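Local coordinates for protein amorpha-4,11-diene synthase (PDB 4GAX) that probably cyclises farnesyl diphosphate to a sesquiterpene, as a plant terpene synthase, here an engineered mutant, at residues His106-Tyr111 / Arg125-Gln130. Residues are numbered along the deposited sequence; the frame is centred on the assembly and turned at random.
Sequences HIYETY and RLMRKQ
Met127 reaches across to Ile107 and Tyr108 and carries the whole contact from its own side. Its CB points toward helix 97-111. CG lies anti to the carbonyl carbon (chi1 -71°), and a further bend at chi2 brings SD up against Tyr108, 4.0 Å from that residue's CB and 4.1 Å from its CD1. The sulfur thus sits at the root of the tyrosine side chain, 5.3 Å from the ring centroid and 71° off the ring normal, a Met-aromatic contact of oblique approach. At the tip, CE turns to Ile107 and meets its CG2 at 4.1 Å, the two side chains crossing at about a right angle. CG2 is the branch anti to the backbone N of Ile107. Between the two segments the contact is purely apolar and Met-aromatic, with no hydrogen bond; their closest CA pair, Tyr108 and Met127, is 7.4 Å apart. The Tyr108 ring is stacked on Tyr132, which Met127 also touches. Helices 97-111 and 120-129 pack here in the all-helical N-terminal domain, tied a second time by Gln130 NE2 bonding to Asp101 OD1, with helix 77-89 alongside, touched by Ile107 at His77 and by Leu126 at Leu81.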
# COMPACT_ATOMS: atom_id res chain seq x y z
N HIS A 106 -19.48 -8.27 15.31
CA HIS A 106 -20.20 -8.54 16.55
C HIS A 106 -19.79 -7.54 17.63
O HIS A 106 -20.63 -7.10 18.43
CB HIS A 106 -19.92 -9.96 17.01
CG HIS A 106 -20.68 -10.35 18.24
ND1 HIS A 106 -20.12 -10.37 19.49
CD2 HIS A 106 -21.97 -10.71 18.39
CE1 HIS A 106 -21.03 -10.74 20.37
NE2 HIS A 106 -22.16 -10.95 19.74
N ILE A 107 -18.51 -7.18 17.66
CA ILE A 107 -18.03 -6.16 18.59
C ILE A 107 -18.69 -4.82 18.29
O ILE A 107 -19.16 -4.11 19.20
CB ILE A 107 -16.49 -5.98 18.50
CG1 ILE A 107 -15.78 -7.25 18.96
CG2 ILE A 107 -16.03 -4.81 19.39
CD1 ILE A 107 -16.16 -7.67 20.37
N TYR A 108 -18.75 -4.47 17.00
CA TYR A 108 -19.38 -3.22 16.60
C TYR A 108 -20.87 -3.22 16.95
O TYR A 108 -21.38 -2.24 17.49
CB TYR A 108 -19.14 -2.92 15.11
CG TYR A 108 -19.61 -1.52 14.74
CD1 TYR A 108 -18.98 -0.40 15.27
CD2 TYR A 108 -20.69 -1.32 13.89
CE1 TYR A 108 -19.41 0.88 14.97
CE2 TYR A 108 -21.12 -0.04 13.57
CZ TYR A 108 -20.48 1.06 14.11
OH TYR A 108 -20.90 2.33 13.80
N GLU A 109 -21.56 -4.33 16.68
CA GLU A 109 -22.98 -4.40 17.01
C GLU A 109 -23.26 -4.37 18.52
O GLU A 109 -24.28 -3.84 18.96
CB GLU A 109 -23.61 -5.65 16.41
CG GLU A 109 -23.62 -5.67 14.88
CD GLU A 109 -23.97 -7.05 14.31
OE1 GLU A 109 -24.13 -8.00 15.12
OE2 GLU A 109 -24.08 -7.19 13.07
N THR A 110 -22.36 -4.95 19.31
CA THR A 110 -22.62 -5.10 20.74
C THR A 110 -22.40 -3.79 21.49
O THR A 110 -23.22 -3.42 22.34
CB THR A 110 -21.73 -6.19 21.37
OG1 THR A 110 -21.90 -7.42 20.65
CG2 THR A 110 -22.08 -6.40 22.84
N TYR A 111 -21.32 -3.10 21.18
CA TYR A 111 -20.95 -1.93 21.98
C TYR A 111 -21.18 -0.64 21.22
O TYR A 111 -21.15 0.45 21.81
CB TYR A 111 -19.48 -2.05 22.43
CG TYR A 111 -19.20 -3.32 23.20
CD1 TYR A 111 -19.47 -3.40 24.57
CD2 TYR A 111 -18.69 -4.45 22.57
CE1 TYR A 111 -19.22 -4.56 25.29
CE2 TYR A 111 -18.45 -5.63 23.28
CZ TYR A 111 -18.71 -5.67 24.64
OH TYR A 111 -18.47 -6.83 25.36
N ARG A 125 -8.78 1.73 17.00
CA ARG A 125 -8.00 1.53 15.79
C ARG A 125 -8.49 0.33 14.96
O ARG A 125 -8.61 0.42 13.74
CB ARG A 125 -6.52 1.37 16.13
CG ARG A 125 -5.65 1.11 14.92
CD ARG A 125 -4.17 1.11 15.27
NE ARG A 125 -3.79 -0.01 16.13
CZ ARG A 125 -3.72 -1.28 15.73
NH1 ARG A 125 -3.99 -1.59 14.46
NH2 ARG A 125 -3.36 -2.24 16.58
N LEU A 126 -8.78 -0.79 15.62
CA LEU A 126 -9.30 -1.97 14.91
C LEU A 126 -10.66 -1.72 14.29
O LEU A 126 -10.95 -2.21 13.18
CB LEU A 126 -9.37 -3.19 15.83
CG LEU A 126 -8.11 -3.77 16.45
CD1 LEU A 126 -8.46 -5.09 17.18
CD2 LEU A 126 -7.02 -3.99 15.41
N MET A 127 -11.51 -0.96 14.98
CA MET A 127 -12.79 -0.60 14.39
C MET A 127 -12.60 0.23 13.12
O MET A 127 -13.16 -0.09 12.07
CB MET A 127 -13.68 0.15 15.40
CG MET A 127 -14.22 -0.74 16.53
SD MET A 127 -15.34 -2.06 15.97
CE MET A 127 -14.23 -3.45 15.94
N ARG A 128 -11.80 1.29 13.20
CA ARG A 128 -11.59 2.18 12.05
C ARG A 128 -10.88 1.46 10.90
O ARG A 128 -11.20 1.68 9.75
CB ARG A 128 -10.82 3.46 12.44
CG ARG A 128 -11.72 4.46 13.19
CD ARG A 128 -11.19 5.90 13.11
NE ARG A 128 -12.17 6.83 13.69
CZ ARG A 128 -11.97 8.14 13.81
NH1 ARG A 128 -10.84 8.67 13.36
NH2 ARG A 128 -12.89 8.92 14.38
N LYS A 129 -9.93 0.60 11.23
CA LYS A 129 -9.26 -0.21 10.21
C LYS A 129 -10.29 -1.08 9.47
O LYS A 129 -10.16 -1.32 8.27
CB LYS A 129 -8.17 -1.07 10.84
CG LYS A 129 -7.44 -2.05 9.90
CD LYS A 129 -6.28 -2.75 10.64
CE LYS A 129 -5.62 -3.85 9.78
NZ LYS A 129 -5.69 -3.55 8.32
N GLN A 130 -11.32 -1.51 10.18
CA GLN A 130 -12.36 -2.36 9.61
C GLN A 130 -13.36 -1.52 8.81
O GLN A 130 -14.24 -2.05 8.10
CB GLN A 130 -13.06 -3.16 10.73
CG GLN A 130 -13.98 -4.29 10.28
CD GLN A 130 -13.25 -5.45 9.63
OE1 GLN A 130 -12.02 -5.49 9.59
NE2 GLN A 130 -14.03 -6.40 9.12